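Long-range contacts in alcohol dehydrogenase IV (Corynebacterium glutamicum, PDB 3IV7), which probably works as an NAD-dependent maleylacetate reductase of the iron-containing alcohol dehydrogenase family: residues 39-49 with 59-68; 202-210 with 296-304. One frame throughout, in Å; residues are numbered along the deposited sequence.

Interaction 1 of 2, residues 39-49 with 59-68; sequences KVMVIAGEREM and IEVAIWHDEV
M41 swings CG away from its own backbone N (chi1 178°) and stays extended to its end, while H65 places its ring with chi1 at -175°; the two side chains therefore run side by side, and CE of M41 settles over one face of the imidazole, a CH-pi contact 4.0 Å from the ring centroid. Their strands, 40-43 and 63-65, are the parallel pair of a beta-alpha-beta unit whose connecting helix is 49-55, at the margin of the Rossmann-like parallel sheet. Backbone bonds alternate between the strands: V42 N gives to I63 O, H65 N to V42 O and A44 N to H65 O. V40 O is gripped twice, by A62 N at 2.8 Å and by I63 N at 3.2 Å, both in its carbonyl plane.

On the face opposite M41, branched V42 suits the strand and sets CB 3.8 Å from CE3 of W64. V61 CG1 lies 3.5 Å above the indole plane, over its centre, and H53 of the connecting helix stacks on the same indole. M49, like M41 a selenomethionine, has the unbranched methionine-type chain; it bends at chi2 (-61°), bringing SE obliquely to the indole as a Met-aromatic contact and CE to 3.3 Å from H65 O. Beyond the strands, a water accepts from E46 N and donates to D66 O, 2.8 Å away.

Interaction 2 of 2, residues 202-210 with 296-304; sequences LNQGLPKIV and QRLRLSVNA
This is an apolar side-by-side contact between two helices of the all-helical C-terminal part of the chain, 189-211 and the end of 291-301. Segments 202-210 and 296-301 run nearly parallel, 17° between their directions and 9.7 Å between their axes at closest approach, and no hydrogen bond joins them. L298 contributes the largest share of the buried surface. Its CG stands trans to the backbone N (chi1 172°), and chi2 then turns CD1 to 3.8 Å from P207 CG, the leucine crossing the proline ring at about a right angle. Proline suits this place because it offers a compact, rigid apolar surface; its nitrogen, having no hydrogen, cannot bond back to the preceding turn, and the helix kinks there.

The N203 and L298 side chains pass antiparallel to one another, with the amide OD1 lying 3.6 Å from L298 CB, a van der Waals contact of the polar end with the leucine. One turn further along, V302 CG1 packs against the backbone at P207 N and 4.0 Å from L206 CB, while V302 CB meets CG2 of V210; short, branched V302 fits where the backbones draw close, its CA 5.6 Å from that of P207. S301 turns its hydroxyl back to L298 O (chi1 79°), a 2.8 Å bond that lets OG lie beside the proline ring without needing a partner across the interface.

A Schellman motif, with N303 as its C-prime residue, closes the second helix, A304 N bonding to R299 O. Helix 164-181 packs against both partners, through V168 on V210 and V302 and through L175 on L298, whereas helix 216-236 meets the first helix at L206 through A222.

Interaction 1 joins strands at one margin of the parallel sheet in the N-terminal part of the chain; interaction 2 joins helices in the helical C-terminal part. Their centres are 33 Å apart and their nearest atoms about 16 Å, so they do not touch and belong to separate parts of the fold. They also differ in kind: a hydrogen-bonded edge strand in interaction 1, a helix pair with no bond across it in interaction 2. In this family the nucleotide and metal sites generally lie in the cleft between the two domains; no ligand or metal takes part in either contact as described.

Interaction 1 of 2, residues 39-49 with 59-68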
# COMPACT_ATOMS: atom_id res chain seq x y z
N LYS A 39 7.78 -9.58 -28.36
CA LYS A 39 8.07 -8.40 -29.18
C LYS A 39 8.10 -7.15 -28.34
O LYS A 39 7.15 -6.36 -28.35
CB LYS A 39 7.05 -8.26 -30.31
CG LYS A 39 7.12 -9.39 -31.34
CD LYS A 39 6.72 -8.92 -32.72
CE LYS A 39 7.87 -8.19 -33.42
NZ LYS A 39 7.55 -7.90 -34.85
N VAL A 40 9.24 -6.95 -27.68
CA VAL A 40 9.46 -5.91 -26.76
C VAL A 40 9.88 -4.61 -27.44
O VAL A 40 10.73 -4.60 -28.34
CB VAL A 40 10.59 -6.31 -25.77
CG1 VAL A 40 10.85 -5.18 -24.76
CG2 VAL A 40 10.26 -7.64 -25.05
N MSE A 41 9.29 -3.52 -26.99
CA MSE A 41 9.66 -2.19 -27.44
C MSE A 41 10.28 -1.44 -26.28
O MSE A 41 9.65 -1.27 -25.23
CB MSE A 41 8.43 -1.45 -27.95
CG MSE A 41 8.67 0.03 -28.42
SE MSE A 41 6.98 0.72 -29.15
CE MSE A 41 7.46 2.54 -29.62
N VAL A 42 11.53 -1.01 -26.45
CA VAL A 42 12.22 -0.22 -25.43
C VAL A 42 12.17 1.27 -25.83
O VAL A 42 12.50 1.65 -26.97
CB VAL A 42 13.68 -0.67 -25.24
CG1 VAL A 42 14.41 0.28 -24.32
CG2 VAL A 42 13.74 -2.09 -24.66
N ILE A 43 11.74 2.08 -24.89
CA ILE A 43 11.56 3.50 -25.12
C ILE A 43 12.54 4.23 -24.23
O ILE A 43 12.53 4.05 -23.01
CB ILE A 43 10.11 3.95 -24.76
CG1 ILE A 43 9.11 3.25 -25.65
CG2 ILE A 43 9.96 5.49 -24.87
CD1 ILE A 43 7.74 3.13 -25.07
N ALA A 44 13.37 5.07 -24.83
CA ALA A 44 14.37 5.83 -24.08
C ALA A 44 14.86 7.01 -24.94
O ALA A 44 15.01 6.87 -26.13
CB ALA A 44 15.57 4.91 -23.70
N GLY A 45 15.05 8.17 -24.33
CA GLY A 45 15.59 9.31 -25.05
C GLY A 45 17.04 9.03 -25.44
O GLY A 45 17.71 8.18 -24.82
N GLU A 46 17.51 9.72 -26.48
CA GLU A 46 18.88 9.55 -27.01
C GLU A 46 19.93 9.54 -25.92
O GLU A 46 20.84 8.73 -25.95
CB GLU A 46 19.20 10.68 -28.00
CG GLU A 46 18.38 10.62 -29.30
CD GLU A 46 18.38 11.96 -30.07
OE1 GLU A 46 19.29 12.80 -29.84
OE2 GLU A 46 17.47 12.17 -30.92
N ARG A 47 19.78 10.40 -24.92
CA ARG A 47 20.72 10.49 -23.84
C ARG A 47 20.65 9.30 -22.87
O ARG A 47 21.50 9.19 -22.00
CB ARG A 47 20.51 11.79 -23.05
CG ARG A 47 20.80 13.06 -23.84
CD ARG A 47 20.34 14.29 -23.05
N GLU A 48 19.59 8.48 -22.95
CA GLU A 48 19.50 7.30 -22.10
C GLU A 48 19.61 6.01 -22.87
O GLU A 48 19.55 4.94 -22.29
CB GLU A 48 18.18 7.28 -21.32
CG GLU A 48 18.19 8.09 -20.03
CD GLU A 48 17.85 9.54 -20.26
OE1 GLU A 48 16.70 9.81 -20.71
OE2 GLU A 48 18.71 10.39 -19.97
N MSE A 49 19.75 6.10 -24.19
CA MSE A 49 19.76 4.90 -25.00
C MSE A 49 20.92 3.95 -24.73
O MSE A 49 20.74 2.74 -24.78
CB MSE A 49 19.72 5.24 -26.49
CG MSE A 49 18.34 5.14 -27.06
SE MSE A 49 17.57 3.34 -26.92
CE MSE A 49 15.81 3.81 -27.79
N ILE A 59 17.70 -9.43 -22.82
CA ILE A 59 16.47 -9.75 -23.56
C ILE A 59 16.57 -9.42 -25.03
O ILE A 59 17.48 -8.72 -25.47
CB ILE A 59 15.20 -9.03 -22.97
CG1 ILE A 59 15.32 -7.49 -23.07
CG2 ILE A 59 14.97 -9.45 -21.54
CD1 ILE A 59 13.92 -6.73 -22.80
N GLU A 60 15.61 -9.93 -25.80
CA GLU A 60 15.50 -9.61 -27.21
C GLU A 60 14.58 -8.40 -27.31
O GLU A 60 13.52 -8.37 -26.70
CB GLU A 60 14.88 -10.77 -28.00
CG GLU A 60 15.48 -12.18 -27.73
CD GLU A 60 16.84 -12.39 -28.35
OE1 GLU A 60 17.59 -11.40 -28.51
OE2 GLU A 60 17.18 -13.55 -28.68
N VAL A 61 14.99 -7.42 -28.08
CA VAL A 61 14.23 -6.21 -28.24
C VAL A 61 13.83 -6.05 -29.68
O VAL A 61 14.70 -6.02 -30.56
CB VAL A 61 15.02 -5.01 -27.80
CG1 VAL A 61 14.32 -3.72 -28.23
CG2 VAL A 61 15.24 -5.05 -26.24
N ALA A 62 12.53 -5.94 -29.93
CA ALA A 62 12.01 -5.80 -31.30
C ALA A 62 12.20 -4.39 -31.83
O ALA A 62 12.52 -4.20 -32.99
CB ALA A 62 10.54 -6.17 -31.33
N ILE A 63 11.97 -3.40 -31.00
CA ILE A 63 12.06 -2.00 -31.42
C ILE A 63 12.70 -1.15 -30.34
O ILE A 63 12.38 -1.30 -29.14
CB ILE A 63 10.63 -1.39 -31.70
CG1 ILE A 63 10.02 -1.98 -32.97
CG2 ILE A 63 10.72 0.14 -31.80
CD1 ILE A 63 10.74 -1.54 -34.31
N TRP A 64 13.62 -0.27 -30.75
CA TRP A 64 14.21 0.75 -29.89
C TRP A 64 13.67 2.10 -30.36
O TRP A 64 13.86 2.47 -31.51
CB TRP A 64 15.73 0.77 -30.01
CG TRP A 64 16.38 -0.54 -29.76
CD1 TRP A 64 16.66 -1.49 -30.67
CD2 TRP A 64 16.90 -0.99 -28.52
NE1 TRP A 64 17.28 -2.55 -30.06
CE2 TRP A 64 17.46 -2.26 -28.74
CE3 TRP A 64 16.91 -0.47 -27.22
CZ2 TRP A 64 18.03 -3.01 -27.73
CZ3 TRP A 64 17.50 -1.20 -26.22
CH2 TRP A 64 18.05 -2.47 -26.48
N HIS A 65 12.98 2.82 -29.48
CA HIS A 65 12.32 4.04 -29.87
C HIS A 65 12.86 5.17 -29.04
O HIS A 65 12.76 5.14 -27.81
CB HIS A 65 10.81 3.88 -29.66
CG HIS A 65 10.01 5.05 -30.14
ND1 HIS A 65 9.62 5.19 -31.46
CD2 HIS A 65 9.51 6.12 -29.48
CE1 HIS A 65 8.92 6.31 -31.58
NE2 HIS A 65 8.84 6.89 -30.40
N ASP A 66 13.47 6.17 -29.70
CA ASP A 66 14.08 7.27 -28.98
C ASP A 66 13.41 8.63 -29.08
O ASP A 66 13.90 9.60 -28.46
CB ASP A 66 15.58 7.36 -29.24
CG ASP A 66 15.93 7.76 -30.69
OD1 ASP A 66 15.04 8.14 -31.48
OD2 ASP A 66 17.13 7.67 -31.02
N GLU A 67 12.25 8.72 -29.74
CA GLU A 67 11.57 10.02 -29.82
C GLU A 67 10.80 10.34 -28.55
O GLU A 67 9.61 10.14 -28.48
CB GLU A 67 10.66 10.16 -31.06
CG GLU A 67 10.13 11.58 -31.17
CD GLU A 67 9.19 11.82 -32.33
OE1 GLU A 67 8.61 10.87 -32.88
OE2 GLU A 67 8.98 13.01 -32.64
N VAL A 68 11.51 10.85 -27.56
CA VAL A 68 10.93 11.21 -26.30
C VAL A 68 10.96 12.72 -26.25
O VAL A 68 11.99 13.31 -26.49
CB VAL A 68 11.75 10.61 -25.14
CG1 VAL A 68 11.28 11.15 -23.77
CG2 VAL A 68 11.70 9.09 -25.20
O HOH W 1 15.73 11.67 -27.82

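Interaction 2 of 2, residues 202-210 with 296-304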
# COMPACT_ATOMS: atom_id res chain seq x y z
N LEU A 202 13.01 10.19 1.65
CA LEU A 202 13.60 11.28 0.89
C LEU A 202 14.43 12.21 1.75
O LEU A 202 15.50 12.68 1.34
CB LEU A 202 12.55 12.05 0.12
CG LEU A 202 12.04 11.28 -1.09
CD1 LEU A 202 10.65 11.71 -1.49
CD2 LEU A 202 13.04 11.38 -2.27
N ASN A 203 13.97 12.47 2.97
CA ASN A 203 14.68 13.34 3.91
C ASN A 203 16.02 12.74 4.32
O ASN A 203 17.01 13.44 4.51
CB ASN A 203 13.80 13.59 5.13
CG ASN A 203 14.39 14.52 6.06
OD1 ASN A 203 14.62 15.70 5.71
ND2 ASN A 203 14.67 14.06 7.29
N GLN A 204 16.04 11.42 4.41
CA GLN A 204 17.26 10.68 4.75
C GLN A 204 18.18 10.59 3.54
O GLN A 204 19.38 10.84 3.65
CB GLN A 204 16.88 9.25 5.20
CG GLN A 204 16.29 9.17 6.60
CD GLN A 204 17.32 9.44 7.69
OE1 GLN A 204 18.44 8.88 7.68
NE2 GLN A 204 16.95 10.31 8.63
N GLY A 205 17.59 10.32 2.37
CA GLY A 205 18.35 10.04 1.14
C GLY A 205 18.99 11.22 0.44
O GLY A 205 20.18 11.16 0.07
N LEU A 206 18.24 12.30 0.27
CA LEU A 206 18.71 13.42 -0.51
C LEU A 206 20.00 14.04 0.04
O LEU A 206 20.91 14.31 -0.72
CB LEU A 206 17.60 14.48 -0.72
CG LEU A 206 16.33 13.95 -1.45
CD1 LEU A 206 15.26 15.03 -1.57
CD2 LEU A 206 16.65 13.37 -2.84
N PRO A 207 20.11 14.21 1.38
CA PRO A 207 21.36 14.79 1.85
C PRO A 207 22.57 13.85 1.64
O PRO A 207 23.70 14.34 1.55
CB PRO A 207 21.12 14.99 3.36
CG PRO A 207 19.62 15.02 3.51
CD PRO A 207 19.07 14.18 2.43
N LYS A 208 22.33 12.53 1.66
CA LYS A 208 23.40 11.56 1.48
C LYS A 208 23.90 11.60 0.01
O LYS A 208 25.07 11.39 -0.25
CB LYS A 208 22.91 10.17 1.84
CG LYS A 208 22.66 9.96 3.34
CD LYS A 208 22.13 8.55 3.59
CE LYS A 208 21.45 8.44 4.96
NZ LYS A 208 20.88 7.14 5.13
N ILE A 209 23.00 11.91 -0.93
CA ILE A 209 23.34 12.07 -2.35
C ILE A 209 24.18 13.34 -2.57
O ILE A 209 25.13 13.33 -3.38
CB ILE A 209 22.06 12.11 -3.24
CG1 ILE A 209 21.39 10.72 -3.23
CG2 ILE A 209 22.41 12.57 -4.70
CD1 ILE A 209 19.99 10.72 -3.65
N VAL A 210 23.86 14.40 -1.84
CA VAL A 210 24.65 15.67 -1.95
C VAL A 210 26.02 15.48 -1.33
O VAL A 210 27.01 15.89 -1.89
CB VAL A 210 23.92 16.85 -1.25
CG1 VAL A 210 24.84 18.07 -1.18
CG2 VAL A 210 22.57 17.16 -1.98
N GLN A 296 12.70 23.02 5.76
CA GLN A 296 13.72 24.07 5.62
C GLN A 296 15.13 23.55 5.89
O GLN A 296 16.07 23.89 5.17
CB GLN A 296 13.40 25.28 6.51
CG GLN A 296 12.18 26.08 6.07
CD GLN A 296 12.31 26.71 4.68
OE1 GLN A 296 11.95 26.09 3.67
NE2 GLN A 296 12.74 27.97 4.63
N ARG A 297 15.28 22.69 6.90
CA ARG A 297 16.57 22.05 7.18
C ARG A 297 17.01 21.17 6.05
O ARG A 297 18.19 21.10 5.74
CB ARG A 297 16.50 21.22 8.45
CG ARG A 297 16.43 22.04 9.67
CD ARG A 297 16.28 21.21 10.91
NE ARG A 297 16.07 22.07 12.09
CZ ARG A 297 15.91 21.62 13.33
NH1 ARG A 297 15.95 20.32 13.58
NH2 ARG A 297 15.73 22.48 14.32
N LEU A 298 16.07 20.43 5.45
CA LEU A 298 16.40 19.61 4.31
C LEU A 298 16.87 20.49 3.18
O LEU A 298 17.95 20.25 2.58
CB LEU A 298 15.21 18.78 3.88
CG LEU A 298 15.39 18.01 2.57
CD1 LEU A 298 16.56 17.01 2.65
CD2 LEU A 298 14.09 17.30 2.26
N ARG A 299 16.09 21.53 2.88
CA ARG A 299 16.42 22.43 1.77
C ARG A 299 17.78 23.07 1.91
O ARG A 299 18.57 23.10 0.95
CB ARG A 299 15.34 23.50 1.61
CG ARG A 299 14.01 22.92 1.09
CD ARG A 299 12.97 23.97 0.96
NE ARG A 299 13.32 24.90 -0.10
CZ ARG A 299 13.36 26.23 0.03
NH1 ARG A 299 13.05 26.84 1.17
NH2 ARG A 299 13.69 26.96 -1.03
N LEU A 300 18.10 23.56 3.10
CA LEU A 300 19.42 24.11 3.33
C LEU A 300 20.50 23.02 3.14
O LEU A 300 21.50 23.25 2.49
CB LEU A 300 19.52 24.68 4.74
CG LEU A 300 20.78 25.49 5.01
CD1 LEU A 300 20.90 26.57 3.96
CD2 LEU A 300 20.75 26.11 6.42
N SER A 301 20.25 21.81 3.63
CA SER A 301 21.27 20.76 3.54
C SER A 301 21.50 20.26 2.11
O SER A 301 22.54 19.69 1.83
CB SER A 301 20.95 19.60 4.48
OG SER A 301 19.96 18.75 3.92
N VAL A 302 20.56 20.48 1.21
CA VAL A 302 20.74 20.00 -0.17
C VAL A 302 20.89 21.14 -1.18
O VAL A 302 20.81 20.91 -2.39
CB VAL A 302 19.60 19.05 -0.60
CG1 VAL A 302 19.57 17.80 0.33
CG2 VAL A 302 18.21 19.80 -0.60
N ASN A 303 21.13 22.35 -0.69
CA ASN A 303 21.16 23.54 -1.55
C ASN A 303 19.97 23.60 -2.55
O ASN A 303 20.17 23.79 -3.73
CB ASN A 303 22.48 23.59 -2.32
CG ASN A 303 22.71 24.93 -2.97
OD1 ASN A 303 22.11 25.93 -2.56
ND2 ASN A 303 23.57 24.98 -3.98
N ALA A 304 18.75 23.50 -2.03
CA ALA A 304 17.54 23.37 -2.85
C ALA A 304 17.24 24.58 -3.68
O ALA A 304 17.62 25.65 -3.34
CB ALA A 304 16.32 23.05 -1.93